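Side-chain contacts in NanU sialic acid binding protein (Bacteroides fragilis, PDB 4L7T), which binds sialic acid with high affinity and, as a SusD-family protein of the outer membrane, probably hands it on for uptake: residues A[283-288]-A[364-369]; A[327-332]-A[342-347]; A[279-284]-A[381-386]. All coordinates share one frame; numbering follows the deposited sequence.

Interaction 1 (A[283-288]-A[364-369])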
loop_
_atom_site.group_PDB
_atom_site.type_symbol
_atom_site.label_atom_id
_atom_site.label_comp_id
_atom_site.label_asym_id
_atom_site.label_seq_id
_atom_site.Cartn_x
_atom_site.Cartn_y
_atom_site.Cartn_z
ATOM N N ASP A 283 11.501 -0.533 11.065
ATOM C CA ASP A 283 12.036 -1.846 11.379
ATOM C C ASP A 283 10.946 -2.917 11.494
ATOM O O ASP A 283 11.277 -4.083 11.702
ATOM C CB ASP A 283 12.858 -1.790 12.709
ATOM C CG ASP A 283 13.730 -2.931 12.907
ATOM O OD1 ASP A 283 14.419 -3.295 11.969
ATOM O OD2 ASP A 283 13.777 -3.437 14.090
ATOM N N ARG A 284 9.698 -2.562 11.226
ATOM C CA ARG A 284 8.654 -3.606 11.318
ATOM C C ARG A 284 8.468 -4.495 10.091
ATOM O O ARG A 284 7.801 -5.529 10.146
ATOM C CB ARG A 284 7.412 -2.953 11.779
ATOM C CG ARG A 284 7.633 -2.520 13.208
ATOM C CD ARG A 284 6.748 -1.465 13.659
ATOM N NE ARG A 284 6.746 -0.244 12.824
ATOM C CZ ARG A 284 5.991 0.822 13.125
ATOM N NH1 ARG A 284 5.226 0.784 14.231
ATOM N NH2 ARG A 284 5.991 1.918 12.368
ATOM N N PHE A 285 9.078 -4.159 8.953
ATOM C CA PHE A 285 9.175 -5.165 7.974
ATOM C C PHE A 285 10.105 -6.329 8.449
ATOM O O PHE A 285 9.759 -7.560 8.357
ATOM C CB PHE A 285 9.686 -4.554 6.604
ATOM C CG PHE A 285 9.877 -5.644 5.518
ATOM C CD1 PHE A 285 8.793 -6.220 4.832
ATOM C CD2 PHE A 285 11.163 -6.126 5.174
ATOM C CE1 PHE A 285 8.993 -7.220 3.841
ATOM C CE2 PHE A 285 11.366 -7.142 4.219
ATOM C CZ PHE A 285 10.274 -7.677 3.514
ATOM N N ARG A 286 11.326 -5.967 8.892
ATOM C CA ARG A 286 12.211 -6.982 9.398
ATOM C C ARG A 286 11.585 -7.822 10.527
ATOM O O ARG A 286 11.717 -9.036 10.514
ATOM C CB ARG A 286 13.486 -6.304 9.954
ATOM C CG ARG A 286 14.633 -7.306 10.161
ATOM C CD ARG A 286 15.901 -6.702 10.925
ATOM N NE ARG A 286 15.509 -6.022 12.138
ATOM C CZ ARG A 286 15.513 -6.670 13.320
ATOM N NH1 ARG A 286 15.879 -7.909 13.346
ATOM N NH2 ARG A 286 15.109 -6.073 14.433
ATOM N N GLN A 287 10.901 -7.130 11.435
ATOM C CA GLN A 287 10.337 -7.764 12.673
ATOM C C GLN A 287 9.091 -8.641 12.355
ATOM O O GLN A 287 8.684 -9.385 13.243
ATOM C CB GLN A 287 9.913 -6.680 13.625
ATOM C CG GLN A 287 11.038 -5.984 14.399
ATOM C CD GLN A 287 10.480 -4.871 15.279
ATOM O OE1 GLN A 287 11.123 -3.854 15.480
ATOM N NE2 GLN A 287 9.265 -5.053 15.788
ATOM N N ASN A 288 8.508 -8.611 11.130
ATOM C CA ASN A 288 7.277 -9.422 10.827
ATOM C C ASN A 288 7.359 -10.381 9.657
ATOM O O ASN A 288 6.586 -11.353 9.533
ATOM C CB ASN A 288 6.083 -8.506 10.600
ATOM C CG ASN A 288 5.614 -7.852 11.888
ATOM O OD1 ASN A 288 4.967 -8.497 12.730
ATOM N ND2 ASN A 288 5.955 -6.573 12.077
ATOM N N ASN A 364 10.042 -12.007 -0.841
ATOM C CA ASN A 364 11.313 -11.673 -1.549
ATOM C C ASN A 364 11.237 -10.348 -2.322
ATOM O O ASN A 364 12.151 -9.966 -3.078
ATOM C CB ASN A 364 11.684 -12.786 -2.484
ATOM C CG ASN A 364 13.169 -12.734 -2.948
ATOM O OD1 ASN A 364 14.107 -12.416 -2.175
ATOM N ND2 ASN A 364 13.356 -12.976 -4.252
ATOM N N LYS A 365 10.128 -9.667 -2.137
ATOM C CA LYS A 365 9.922 -8.404 -2.918
ATOM C C LYS A 365 10.878 -7.284 -2.451
ATOM O O LYS A 365 11.296 -6.438 -3.271
ATOM C CB LYS A 365 8.470 -7.918 -2.797
ATOM C CG LYS A 365 8.233 -6.612 -3.643
ATOM C CD LYS A 365 6.730 -6.368 -3.831
ATOM C CE LYS A 365 6.121 -7.294 -4.977
ATOM N NZ LYS A 365 4.601 -6.943 -5.170
ATOM N N TYR A 366 11.244 -7.297 -1.162
ATOM C CA TYR A 366 12.071 -6.226 -0.542
ATOM C C TYR A 366 13.308 -6.907 0.028
ATOM O O TYR A 366 13.240 -7.637 1.077
ATOM C CB TYR A 366 11.344 -5.490 0.535
ATOM C CG TYR A 366 9.968 -4.910 0.134
ATOM C CD1 TYR A 366 9.882 -3.890 -0.769
ATOM C CD2 TYR A 366 8.827 -5.444 0.624
ATOM C CE1 TYR A 366 8.613 -3.343 -1.196
ATOM C CE2 TYR A 366 7.534 -4.967 0.257
ATOM C CZ TYR A 366 7.443 -3.942 -0.675
ATOM O OH TYR A 366 6.244 -3.412 -0.996
ATOM N N GLN A 367 14.406 -6.774 -0.710
ATOM C CA GLN A 367 15.621 -7.569 -0.361
ATOM C C GLN A 367 16.625 -6.742 0.417
ATOM O O GLN A 367 17.565 -7.300 0.903
ATOM C CB GLN A 367 16.239 -8.267 -1.566
ATOM C CG GLN A 367 15.319 -9.249 -2.234
ATOM C CD GLN A 367 15.892 -9.912 -3.429
ATOM O OE1 GLN A 367 15.269 -9.985 -4.485
ATOM N NE2 GLN A 367 17.041 -10.495 -3.259
ATOM N N GLY A 368 16.369 -5.439 0.607
ATOM C CA GLY A 368 17.327 -4.606 1.376
ATOM C C GLY A 368 18.699 -4.576 0.725
ATOM O O GLY A 368 18.835 -4.791 -0.486
ATOM N N VAL A 369 19.726 -4.312 1.541
ATOM C CA VAL A 369 21.069 -4.097 1.031
ATOM C C VAL A 369 21.969 -4.625 2.140
ATOM O O VAL A 369 21.642 -4.499 3.332
ATOM C CB VAL A 369 21.293 -2.604 0.727
ATOM C CG1 VAL A 369 21.040 -1.677 1.928
ATOM C CG2 VAL A 369 22.666 -2.340 -0.025
#
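Phe285 and Tyr366 meet in a T-shaped pair: the edge of the tyrosine ring is turned to the face of the phenylalanine ring, the planes standing at 86° with centroids 5.5 Å apart. Tyr366 CD2 lies 3.7 Å from Phe285 CE1. Beside it, the far end of the phenylalanine rests on the tyrosine's own stem, with Phe285 CZ 3.8 Å from Tyr366 CB. Phe285 reaches the loop after strand 356-363 because its CG lies anti to the backbone N (chi1 177°), which carries the ring out from the short helix 284-289. The methylene CG of Lys365 lies over one face of Tyr366, and the hydroxyl of Tyr366 is hydrogen-bonded to the carbonyl of Phe466.

Within 283-288, Arg286 grips Asp283 side-on in a salt bridge, NE to OD1 at 2.9 Å and NH2 to OD2 at 3.0 Å. Between the two segments the contact is buried and mainly apolar, with the carbonyl oxygen of Tyr366 near the phenylalanine rim, so it rests on dispersion and on the weak attraction of ring C-H edges for a pi face; tyrosine suits its place by adding a polar tip that reaches a backbone acceptor.

Interaction 2 (A[327-332]-A[342-347])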
loop_
_atom_site.group_PDB
_atom_site.type_symbol
_atom_site.label_atom_id
_atom_site.label_comp_id
_atom_site.label_asym_id
_atom_site.label_seq_id
_atom_site.Cartn_x
_atom_site.Cartn_y
_atom_site.Cartn_z
ATOM N N ASP A 327 0.308 -22.847 0.730
ATOM C CA ASP A 327 -0.142 -23.225 -0.600
ATOM C C ASP A 327 -0.238 -22.070 -1.588
ATOM O O ASP A 327 -0.464 -22.324 -2.767
ATOM C CB ASP A 327 -1.445 -23.963 -0.551
ATOM C CG ASP A 327 -2.605 -23.134 -0.077
ATOM O OD1 ASP A 327 -2.444 -21.966 0.384
ATOM O OD2 ASP A 327 -3.730 -23.666 -0.161
ATOM N N LEU A 328 -0.158 -20.824 -1.099
ATOM C CA LEU A 328 -0.259 -19.670 -2.017
ATOM C C LEU A 328 0.898 -19.614 -2.992
ATOM O O LEU A 328 0.744 -19.166 -4.135
ATOM C CB LEU A 328 -0.423 -18.365 -1.207
ATOM C CG LEU A 328 -0.595 -17.103 -2.040
ATOM C CD1 LEU A 328 -1.882 -17.180 -2.905
ATOM C CD2 LEU A 328 -0.658 -15.946 -1.019
ATOM N N TYR A 329 2.030 -20.173 -2.599
ATOM C CA TYR A 329 3.232 -20.147 -3.361
ATOM C C TYR A 329 3.049 -20.821 -4.728
ATOM O O TYR A 329 3.599 -20.297 -5.735
ATOM C CB TYR A 329 4.360 -20.888 -2.645
ATOM C CG TYR A 329 5.685 -20.855 -3.404
ATOM C CD1 TYR A 329 6.418 -19.655 -3.521
ATOM C CD2 TYR A 329 6.208 -22.024 -4.004
ATOM C CE1 TYR A 329 7.683 -19.621 -4.218
ATOM C CE2 TYR A 329 7.453 -21.995 -4.695
ATOM C CZ TYR A 329 8.190 -20.806 -4.775
ATOM O OH TYR A 329 9.407 -20.769 -5.438
ATOM N N ASN A 330 2.278 -21.927 -4.762
ATOM C CA ASN A 330 1.994 -22.643 -6.019
ATOM C C ASN A 330 0.637 -22.364 -6.635
ATOM O O ASN A 330 0.373 -22.762 -7.761
ATOM C CB ASN A 330 2.223 -24.145 -5.833
ATOM C CG ASN A 330 3.697 -24.480 -5.799
ATOM O OD1 ASN A 330 4.166 -25.163 -4.888
ATOM N ND2 ASN A 330 4.447 -23.960 -6.753
ATOM N N LYS A 331 -0.228 -21.667 -5.918
ATOM C CA LYS A 331 -1.554 -21.317 -6.458
ATOM C C LYS A 331 -1.701 -19.894 -7.011
ATOM O O LYS A 331 -2.782 -19.570 -7.464
ATOM C CB LYS A 331 -2.670 -21.511 -5.417
ATOM C CG LYS A 331 -2.914 -23.011 -5.183
ATOM C CD LYS A 331 -3.939 -23.225 -4.118
ATOM C CE LYS A 331 -4.277 -24.704 -4.105
ATOM N NZ LYS A 331 -5.683 -24.854 -3.680
ATOM N N ALA A 332 -0.706 -19.049 -6.821
ATOM C CA ALA A 332 -0.868 -17.634 -7.192
ATOM C C ALA A 332 -0.546 -17.325 -8.627
ATOM O O ALA A 332 -1.096 -16.309 -9.134
ATOM C CB ALA A 332 -0.062 -16.740 -6.302
ATOM N N ALA A 342 10.200 -13.046 -7.979
ATOM C CA ALA A 342 10.498 -11.723 -7.444
ATOM C C ALA A 342 9.724 -11.518 -6.141
ATOM O O ALA A 342 10.143 -10.737 -5.335
ATOM C CB ALA A 342 10.099 -10.623 -8.434
ATOM N N SER A 343 8.595 -12.178 -5.975
ATOM C CA SER A 343 7.700 -11.875 -4.812
ATOM C C SER A 343 7.960 -12.762 -3.599
ATOM O O SER A 343 7.763 -12.332 -2.457
ATOM C CB SER A 343 6.207 -12.056 -5.175
ATOM O OG SER A 343 5.839 -11.116 -6.212
ATOM N N MET A 344 8.326 -14.014 -3.891
ATOM C CA MET A 344 8.483 -15.019 -2.798
ATOM C C MET A 344 9.681 -15.937 -3.009
ATOM O O MET A 344 9.923 -16.347 -4.168
ATOM C CB MET A 344 7.224 -15.917 -2.719
ATOM C CG MET A 344 6.029 -15.250 -2.051
ATOM S SD MET A 344 4.522 -16.322 -2.070
ATOM C CE MET A 344 3.995 -16.225 -3.777
ATOM N N THR A 345 10.381 -16.248 -1.896
ATOM C CA THR A 345 11.385 -17.327 -1.883
ATOM C C THR A 345 10.770 -18.500 -1.121
ATOM O O THR A 345 10.190 -18.302 -0.071
ATOM C CB THR A 345 12.705 -16.840 -1.297
ATOM O OG1 THR A 345 13.216 -15.775 -2.126
ATOM C CG2 THR A 345 13.800 -17.943 -1.313
ATOM N N ALA A 346 10.945 -19.710 -1.644
ATOM C CA ALA A 346 10.607 -20.932 -0.879
ATOM C C ALA A 346 11.773 -21.458 -0.004
ATOM O O ALA A 346 12.984 -21.335 -0.315
ATOM C CB ALA A 346 10.117 -22.008 -1.815
ATOM N N VAL A 347 11.364 -21.953 1.144
ATOM C CA VAL A 347 12.217 -22.627 2.108
ATOM C C VAL A 347 11.986 -24.116 1.980
ATOM O O VAL A 347 10.864 -24.573 1.801
ATOM C CB VAL A 347 11.875 -22.153 3.563
ATOM C CG1 VAL A 347 12.793 -22.902 4.593
ATOM C CG2 VAL A 347 12.196 -20.636 3.688
HETATM O O HOH W 1 10.765 -18.309 -5.701
#
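Tyr329 reaches from the short helix 328-331 to the strand that begins at Met344, and its ring meets Met344 at an edge and Ala346 over one face. From CB the side chain sets off pointing directly away from its own backbone nitrogen (chi1 -178°), the course that takes the ring toward the strand. CD1 is the first ring atom to touch: it lies 3.9 Å from Met344 CB, which sits near the ring plane, and 4.1 Å from Met344 SD. The methionine runs the opposite way alongside the tyrosine; a bend at its last torsion (chi3 -74°) brings its methyl CE back to 4.0 Å from Tyr329 CA and packs the flexible thioether against the tyrosine's backbone. CE1 comes next, near both Met344 CB and the carbonyl oxygen Met344 O, which lies at the ring edge in plane.

Here the helix 339-343 gives way directly to strand 344-350, one arm of a two-stranded antiparallel hairpin with strand 356-363. In the strand the side chains alternate, so Met344 and Ala346 both turn to the tyrosine while Thr345 points away. Pro361 of the partner strand touches Tyr329 too, and Lys340 makes a cation-pi contact with its ring.

Further out, CZ lies 3.7 Å from Ala346 CB. That methyl stands over one face, offset toward the rim, 4.1 Å from the centroid and 25° off the ring normal, a CH-pi contact; the small alanine lets the strand backbone come close to the ring. At the tip, Tyr329 OH is hydrogen-bonded to a water at 2.8 Å, and the same water donates to Met344 O, linking the phenol to the strand's backbone.

Interaction 3 (A[279-284]-A[381-386])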
loop_
_atom_site.group_PDB
_atom_site.type_symbol
_atom_site.label_atom_id
_atom_site.label_comp_id
_atom_site.label_asym_id
_atom_site.label_seq_id
_atom_site.Cartn_x
_atom_site.Cartn_y
_atom_site.Cartn_z
ATOM N N ASN A 279 14.428 3.001 8.687
ATOM C CA ASN A 279 14.335 1.645 8.164
ATOM C C ASN A 279 12.879 1.395 7.713
ATOM O O ASN A 279 11.929 2.026 8.209
ATOM C CB ASN A 279 14.602 0.643 9.291
ATOM C CG ASN A 279 16.053 0.668 9.766
ATOM O OD1 ASN A 279 16.316 0.825 10.983
ATOM N ND2 ASN A 279 16.996 0.471 8.846
ATOM N N MET A 280 12.758 0.516 6.748
ATOM C CA MET A 280 11.421 0.232 6.112
ATOM C C MET A 280 10.428 -0.128 7.212
ATOM O O MET A 280 10.703 -0.971 8.054
ATOM C CB MET A 280 11.547 -0.911 5.109
ATOM C CG MET A 280 10.124 -1.165 4.505
ATOM S SD MET A 280 10.220 -2.323 3.165
ATOM C CE MET A 280 8.508 -2.868 2.876
ATOM N N TRP A 281 9.309 0.586 7.245
ATOM C CA TRP A 281 8.289 0.395 8.267
ATOM C C TRP A 281 8.827 0.562 9.689
ATOM O O TRP A 281 8.316 -0.070 10.609
ATOM C CB TRP A 281 7.569 -0.974 8.124
ATOM C CG TRP A 281 6.900 -1.218 6.770
ATOM C CD1 TRP A 281 6.638 -0.278 5.769
ATOM C CD2 TRP A 281 6.350 -2.466 6.308
ATOM N NE1 TRP A 281 6.031 -0.912 4.703
ATOM C CE2 TRP A 281 5.828 -2.237 5.003
ATOM C CE3 TRP A 281 6.269 -3.769 6.869
ATOM C CZ2 TRP A 281 5.242 -3.280 4.233
ATOM C CZ3 TRP A 281 5.695 -4.801 6.115
ATOM C CH2 TRP A 281 5.156 -4.544 4.822
ATOM N N ASP A 282 9.800 1.465 9.857
ATOM C CA ASP A 282 10.425 1.676 11.214
ATOM C C ASP A 282 10.845 0.332 11.856
ATOM O O ASP A 282 10.668 0.161 13.072
ATOM C CB ASP A 282 9.520 2.483 12.135
ATOM C CG ASP A 282 10.306 3.179 13.280
ATOM O OD1 ASP A 282 11.536 3.241 13.164
ATOM O OD2 ASP A 282 9.651 3.660 14.239
ATOM N N ASP A 283 11.501 -0.533 11.065
ATOM C CA ASP A 283 12.036 -1.846 11.379
ATOM C C ASP A 283 10.946 -2.917 11.494
ATOM O O ASP A 283 11.277 -4.083 11.702
ATOM C CB ASP A 283 12.858 -1.790 12.709
ATOM C CG ASP A 283 13.730 -2.931 12.907
ATOM O OD1 ASP A 283 14.419 -3.295 11.969
ATOM O OD2 ASP A 283 13.777 -3.437 14.090
ATOM N N ARG A 284 9.698 -2.562 11.226
ATOM C CA ARG A 284 8.654 -3.606 11.318
ATOM C C ARG A 284 8.468 -4.495 10.091
ATOM O O ARG A 284 7.801 -5.529 10.146
ATOM C CB ARG A 284 7.412 -2.953 11.779
ATOM C CG ARG A 284 7.633 -2.520 13.208
ATOM C CD ARG A 284 6.748 -1.465 13.659
ATOM N NE ARG A 284 6.746 -0.244 12.824
ATOM C CZ ARG A 284 5.991 0.822 13.125
ATOM N NH1 ARG A 284 5.226 0.784 14.231
ATOM N NH2 ARG A 284 5.991 1.918 12.368
ATOM N N ASN A 381 14.652 -0.658 1.470
ATOM C CA ASN A 381 13.904 -0.417 0.171
ATOM C C ASN A 381 12.916 0.629 0.415
ATOM O O ASN A 381 12.499 0.806 1.541
ATOM C CB ASN A 381 13.188 -1.650 -0.309
ATOM C CG ASN A 381 14.117 -2.747 -0.671
ATOM O OD1 ASN A 381 14.720 -2.716 -1.762
ATOM N ND2 ASN A 381 14.328 -3.699 0.231
ATOM N N ASP A 382 12.523 1.363 -0.631
ATOM C CA ASP A 382 11.435 2.272 -0.491
ATOM C C ASP A 382 10.125 1.422 -0.444
ATOM O O ASP A 382 10.142 0.300 -0.873
ATOM C CB ASP A 382 11.394 3.162 -1.732
ATOM C CG ASP A 382 12.668 3.958 -1.886
ATOM O OD1 ASP A 382 13.213 4.428 -0.833
ATOM O OD2 ASP A 382 13.117 4.093 -3.066
ATOM N N TYR A 383 9.099 1.997 0.145
ATOM C CA TYR A 383 7.772 1.348 0.168
ATOM C C TYR A 383 6.913 2.100 -0.871
ATOM O O TYR A 383 6.438 3.167 -0.618
ATOM C CB TYR A 383 7.179 1.389 1.597
ATOM C CG TYR A 383 5.827 0.754 1.643
ATOM C CD1 TYR A 383 5.734 -0.594 1.256
ATOM C CD2 TYR A 383 4.759 1.445 2.078
ATOM C CE1 TYR A 383 4.455 -1.251 1.275
ATOM C CE2 TYR A 383 3.449 0.837 2.088
ATOM C CZ TYR A 383 3.376 -0.540 1.716
ATOM O OH TYR A 383 2.075 -1.046 1.717
ATOM N N PRO A 384 6.552 1.433 -2.001
ATOM C CA PRO A 384 5.825 2.214 -3.063
ATOM C C PRO A 384 4.371 2.354 -2.673
ATOM O O PRO A 384 3.772 1.388 -2.175
ATOM C CB PRO A 384 5.890 1.338 -4.322
ATOM C CG PRO A 384 6.223 -0.046 -3.846
ATOM C CD PRO A 384 7.016 0.144 -2.473
ATOM N N ILE A 385 3.806 3.519 -2.837
ATOM C CA ILE A 385 2.378 3.762 -2.623
ATOM C C ILE A 385 1.619 3.678 -3.943
ATOM O O ILE A 385 0.586 2.993 -4.030
ATOM C CB ILE A 385 2.159 5.212 -1.978
ATOM C CG1 ILE A 385 2.913 5.266 -0.625
ATOM C CG2 ILE A 385 0.728 5.565 -1.866
ATOM C CD1 ILE A 385 2.398 4.244 0.513
ATOM N N TYR A 386 2.140 4.372 -4.981
ATOM C CA TYR A 386 1.489 4.358 -6.297
ATOM C C TYR A 386 2.533 4.118 -7.349
ATOM O O TYR A 386 3.602 4.809 -7.396
ATOM C CB TYR A 386 0.858 5.692 -6.630
ATOM C CG TYR A 386 -0.343 6.036 -5.777
ATOM C CD1 TYR A 386 -1.327 5.119 -5.496
ATOM C CD2 TYR A 386 -0.514 7.364 -5.294
ATOM C CE1 TYR A 386 -2.448 5.446 -4.771
ATOM C CE2 TYR A 386 -1.644 7.692 -4.567
ATOM C CZ TYR A 386 -2.608 6.734 -4.315
ATOM O OH TYR A 386 -3.733 7.159 -3.584
#
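The ring of Tyr383 carries the edge of Trp281 on one face: the indole nitrogen NE1 stands 3.4 Å above the plane, over its centre. The planes are at 81°, and the indole's five-membered ring and the phenol ring have centroids 4.7 Å apart, a T-shaped pair. Further along the same indole edge, Trp281 CZ2 lies 3.7 Å from Tyr383 CE1. One face of the indole is covered toward its rim by the methyl CE of Met280, whose extended chain also brings it to Tyr383 CD1 at 3.9 Å, filling the angle between the rings. Phe55 of helix 51-58 stacks on Trp281 and also touches Tyr383. The contact packs the loop after strand 267-271 on strand 383-387, itself the antiparallel partner of 267-271.

Arg284 holds the turn through the carbonyl of Trp281: Trp281 O accepts from Arg284 NE, 2.7 Å away and nearly straight at 177°, and from Arg284 N, the two donors coming from opposite faces of the carbonyl plane.

Tryptophan suits the spot because its N-H edge, the most polar part of the indole, is directed at electron-rich pi density, consistent with a weakly electrostatic attraction added to the apolar packing of this buried contact.

Overall arrangement
Interactions 1 and 3 start from the same part of the chain, sharing Asp283 and Arg284, and their centres are about 8 Å apart. They adjoin in one buried, largely aromatic cluster: Met280 CE lies 3.4 Å from Tyr366 CD2, and Trp281 and Phe285 pack edge-to-face. Interaction 2 is nested, along the chain, within the loops that both others close. Its centre is about 16 Å from that of interaction 1, which it joins through the hairpin's end, where Asn364 N is 2.8 Å from Ser343 O, a probable hydrogen bond. Interactions 2 and 3 do not touch, their nearest atoms being about 10 Å apart. The sodium ion is bound elsewhere, at Thr483 and Thr486.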